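Local coordinates for PFC0360w protein (Plasmodium falciparum, PDB 3NI8) that probably activates the ATPase of the chaperone Hsp90 in the malaria parasite, at residues 48-62 with 65-77. Numbering follows the deposited sequence.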
# COMPACT_ATOMS: atom_id res chain seq x y z
N SER A 48 -1.83 -5.76 -9.22
CA SER A 48 -3.28 -5.99 -9.14
C SER A 48 -3.73 -7.02 -10.17
O SER A 48 -4.91 -7.11 -10.53
CB SER A 48 -4.03 -4.69 -9.41
OG SER A 48 -3.71 -3.68 -8.47
N ARG A 49 -2.76 -7.80 -10.67
CA ARG A 49 -3.03 -8.81 -11.69
C ARG A 49 -3.93 -8.31 -12.80
O ARG A 49 -4.87 -9.02 -13.20
CB ARG A 49 -3.65 -10.06 -11.04
CG ARG A 49 -2.64 -10.88 -10.22
CD ARG A 49 -1.39 -11.13 -11.04
NE ARG A 49 -1.60 -12.04 -12.18
CZ ARG A 49 -0.92 -11.98 -13.32
NH1 ARG A 49 -1.14 -12.85 -14.30
NH2 ARG A 49 -0.01 -11.02 -13.49
N GLY A 50 -3.65 -7.11 -13.30
CA GLY A 50 -4.44 -6.55 -14.42
C GLY A 50 -5.56 -5.54 -14.19
O GLY A 50 -5.92 -4.85 -15.13
N SER A 51 -6.15 -5.45 -13.00
CA SER A 51 -7.14 -4.37 -12.72
C SER A 51 -6.50 -2.99 -12.76
O SER A 51 -5.43 -2.80 -12.18
CB SER A 51 -7.79 -4.53 -11.36
OG SER A 51 -8.37 -5.81 -11.21
N LEU A 52 -7.14 -2.03 -13.42
CA LEU A 52 -6.53 -0.71 -13.59
C LEU A 52 -6.36 -0.02 -12.25
O LEU A 52 -7.31 0.12 -11.48
CB LEU A 52 -7.30 0.19 -14.57
CG LEU A 52 -6.56 1.43 -15.15
CD1 LEU A 52 -5.13 1.16 -15.70
CD2 LEU A 52 -7.39 2.14 -16.21
N ALA A 53 -5.10 0.33 -11.97
CA ALA A 53 -4.74 1.27 -10.90
C ALA A 53 -4.66 2.64 -11.55
O ALA A 53 -4.11 2.77 -12.63
CB ALA A 53 -3.42 0.91 -10.33
N GLU A 54 -5.25 3.65 -10.90
CA GLU A 54 -5.12 5.04 -11.34
C GLU A 54 -4.37 5.84 -10.26
O GLU A 54 -4.62 5.67 -9.05
CB GLU A 54 -6.50 5.66 -11.64
CG GLU A 54 -7.20 5.11 -12.91
CD GLU A 54 -8.65 5.61 -13.10
OE1 GLU A 54 -9.28 6.11 -12.14
OE2 GLU A 54 -9.18 5.47 -14.22
N VAL A 55 -3.45 6.69 -10.71
CA VAL A 55 -2.50 7.36 -9.84
C VAL A 55 -2.26 8.78 -10.34
O VAL A 55 -1.79 8.98 -11.46
CB VAL A 55 -1.12 6.60 -9.78
CG1 VAL A 55 -0.01 7.50 -9.26
CG2 VAL A 55 -1.20 5.36 -8.93
N ASP A 56 -2.60 9.75 -9.50
CA ASP A 56 -2.18 11.13 -9.71
C ASP A 56 -1.13 11.40 -8.64
O ASP A 56 -1.46 11.76 -7.49
CB ASP A 56 -3.37 12.08 -9.61
CG ASP A 56 -2.99 13.54 -9.79
OD1 ASP A 56 -1.91 13.86 -10.35
OD2 ASP A 56 -3.79 14.40 -9.37
N LEU A 57 0.14 11.19 -8.99
CA LEU A 57 1.23 11.22 -8.01
C LEU A 57 1.68 12.62 -7.58
O LEU A 57 2.68 13.17 -8.09
CB LEU A 57 2.41 10.36 -8.46
CG LEU A 57 3.54 10.15 -7.46
CD1 LEU A 57 3.04 9.30 -6.32
CD2 LEU A 57 4.76 9.52 -8.18
N LYS A 58 0.92 13.19 -6.64
CA LYS A 58 1.24 14.51 -6.07
C LYS A 58 0.56 14.64 -4.69
O LYS A 58 -0.39 13.91 -4.39
CB LYS A 58 0.83 15.65 -7.02
CG LYS A 58 -0.68 15.98 -7.03
CD LYS A 58 -1.02 16.94 -8.15
CE LYS A 58 -2.51 17.23 -8.22
NZ LYS A 58 -2.80 18.54 -7.59
N VAL A 59 1.06 15.54 -3.84
CA VAL A 59 0.45 15.75 -2.53
C VAL A 59 -0.98 16.23 -2.76
O VAL A 59 -1.19 17.21 -3.48
CB VAL A 59 1.29 16.73 -1.65
CG1 VAL A 59 0.50 17.19 -0.39
CG2 VAL A 59 2.65 16.11 -1.27
N GLY A 60 -1.96 15.52 -2.20
CA GLY A 60 -3.37 15.80 -2.49
C GLY A 60 -3.91 15.05 -3.71
O GLY A 60 -5.10 15.15 -4.04
N GLY A 61 -3.03 14.30 -4.38
CA GLY A 61 -3.41 13.56 -5.59
C GLY A 61 -4.13 12.28 -5.20
O GLY A 61 -3.78 11.62 -4.21
N LYS A 62 -5.14 11.93 -5.98
CA LYS A 62 -5.92 10.74 -5.72
C LYS A 62 -5.27 9.49 -6.30
O LYS A 62 -4.39 9.56 -7.16
CB LYS A 62 -7.36 10.90 -6.23
CG LYS A 62 -8.22 11.75 -5.30
CD LYS A 62 -9.46 12.23 -6.03
CE LYS A 62 -10.49 12.88 -5.09
NZ LYS A 62 -11.62 13.41 -5.94
N LEU A 65 -7.41 1.73 -6.78
CA LEU A 65 -7.01 0.38 -7.15
C LEU A 65 -8.27 -0.47 -7.36
O LEU A 65 -9.31 -0.22 -6.71
CB LEU A 65 -6.19 -0.23 -6.03
CG LEU A 65 -4.65 -0.16 -6.01
CD1 LEU A 65 -4.07 1.08 -6.68
CD2 LEU A 65 -4.18 -0.25 -4.57
N PHE A 66 -8.16 -1.48 -8.23
CA PHE A 66 -9.25 -2.43 -8.53
C PHE A 66 -10.56 -1.71 -8.89
O PHE A 66 -11.59 -1.94 -8.26
CB PHE A 66 -9.49 -3.42 -7.35
CG PHE A 66 -8.32 -4.33 -7.04
CD1 PHE A 66 -8.05 -5.46 -7.84
CD2 PHE A 66 -7.51 -4.10 -5.94
CE1 PHE A 66 -6.97 -6.31 -7.54
CE2 PHE A 66 -6.41 -4.96 -5.63
CZ PHE A 66 -6.16 -6.07 -6.44
N SER A 67 -10.51 -0.85 -9.90
CA SER A 67 -11.66 -0.05 -10.35
C SER A 67 -12.41 0.74 -9.25
O SER A 67 -13.65 0.85 -9.27
CB SER A 67 -12.63 -0.92 -11.15
OG SER A 67 -11.95 -1.55 -12.22
N GLY A 68 -11.64 1.28 -8.30
CA GLY A 68 -12.20 2.15 -7.27
C GLY A 68 -12.68 1.40 -6.03
O GLY A 68 -13.37 1.98 -5.20
N SER A 69 -12.30 0.13 -5.92
CA SER A 69 -12.60 -0.68 -4.75
C SER A 69 -11.74 -0.28 -3.54
O SER A 69 -12.15 -0.45 -2.38
CB SER A 69 -12.39 -2.16 -5.06
OG SER A 69 -13.45 -2.63 -5.90
N ILE A 70 -10.54 0.20 -3.84
CA ILE A 70 -9.64 0.79 -2.87
C ILE A 70 -9.36 2.20 -3.41
O ILE A 70 -8.98 2.37 -4.57
CB ILE A 70 -8.34 -0.04 -2.76
CG1 ILE A 70 -8.62 -1.42 -2.14
CG2 ILE A 70 -7.27 0.70 -1.96
CD1 ILE A 70 -7.36 -2.30 -1.92
N LEU A 71 -9.60 3.21 -2.58
CA LEU A 71 -9.25 4.58 -2.94
C LEU A 71 -8.49 5.30 -1.84
O LEU A 71 -8.47 4.87 -0.68
CB LEU A 71 -10.44 5.40 -3.42
CG LEU A 71 -11.67 5.70 -2.56
CD1 LEU A 71 -12.45 6.91 -3.16
CD2 LEU A 71 -12.56 4.47 -2.49
N GLY A 72 -7.84 6.38 -2.22
CA GLY A 72 -7.02 7.11 -1.31
C GLY A 72 -6.51 8.37 -1.94
O GLY A 72 -7.01 8.83 -2.96
N GLU A 73 -5.50 8.93 -1.29
CA GLU A 73 -4.95 10.23 -1.60
C GLU A 73 -3.56 10.31 -0.97
O GLU A 73 -3.36 9.94 0.20
CB GLU A 73 -5.87 11.30 -1.02
CG GLU A 73 -5.27 12.71 -0.95
CD GLU A 73 -6.24 13.73 -0.35
OE1 GLU A 73 -5.78 14.84 0.06
OE2 GLU A 73 -7.46 13.42 -0.27
N PHE A 74 -2.59 10.71 -1.77
CA PHE A 74 -1.22 10.92 -1.31
C PHE A 74 -1.14 12.18 -0.46
O PHE A 74 -1.62 13.23 -0.87
CB PHE A 74 -0.25 11.04 -2.49
CG PHE A 74 -0.23 9.82 -3.40
CD1 PHE A 74 0.33 8.63 -2.96
CD2 PHE A 74 -0.74 9.89 -4.70
CE1 PHE A 74 0.38 7.50 -3.80
CE2 PHE A 74 -0.71 8.76 -5.56
CZ PHE A 74 -0.14 7.57 -5.11
N THR A 75 -0.55 12.06 0.72
CA THR A 75 -0.47 13.20 1.65
C THR A 75 0.97 13.58 1.96
O THR A 75 1.23 14.65 2.50
CB THR A 75 -1.28 12.99 2.96
OG1 THR A 75 -0.70 11.96 3.75
CG2 THR A 75 -2.73 12.62 2.67
N GLU A 76 1.91 12.70 1.60
CA GLU A 76 3.34 12.96 1.71
C GLU A 76 4.14 12.09 0.74
O GLU A 76 4.05 10.85 0.76
CB GLU A 76 3.84 12.74 3.15
CG GLU A 76 5.26 13.34 3.41
CD GLU A 76 5.95 12.81 4.67
OE1 GLU A 76 5.31 12.69 5.74
OE2 GLU A 76 7.15 12.50 4.59
N ILE A 77 4.91 12.74 -0.11
CA ILE A 77 5.76 12.03 -1.07
C ILE A 77 7.19 12.49 -0.91
O ILE A 77 7.57 13.53 -1.46
CB ILE A 77 5.32 12.21 -2.54
CG1 ILE A 77 3.91 11.64 -2.75
CG2 ILE A 77 6.29 11.48 -3.45
CD1 ILE A 77 3.19 12.25 -3.89
O HOH W 1 -5.51 -2.01 -9.06
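Residues 48-62 and 65-77 meet at one edge of the antiparallel sheet of this AHA1-family domain, where strands 54-55, 62-65 and 70-78 lie next to one another. The type II turn from Lys58 to Gly61 packs against strand 70-78. Gly60 N donates to Phe74 O (2.7 Å), and Phe74 N donates to Gly61 O (2.9 Å). Lys62 and Glu73 follow as a non-hydrogen-bonded antiparallel pair.

The Phe74 ring packs against residues 55-61; Val55 CG1 lies 4.0 Å from Phe74 CE2. Leu57 CD1 sits over one ring face, 3.9 Å from the ring centroid of Phe74. With CG anti to the backbone N (chi1 -172°) and chi2 at 68°, CD1 comes over the ring. Asp56 O approaches the ring edge near its plane, 3.4 Å from Phe74 CD2. The same Leu57 methyl also meets Ile77 CD1. Phe63 meets the Phe74 ring with planes about 40° apart.

At the other end, Ser48 CB lies over a face of the Phe66 ring, 4.2 Å from its centroid. A water is held by Ser48 OG, Ser51 O and Phe66 N; it accepts from Phe66 N at 2.8 Å. Ser48 OG is also hydrogen-bonded to Leu44 O of helix 41-47. Between these ends, Ala53 CB touches Leu65 CD1.

Two direct backbone bonds thus tie the 58-61 turn to strand 70-78, whereas a water and CH-pi packing join the 48-51 turn, just after helix 41-47, to the 66-69 turn.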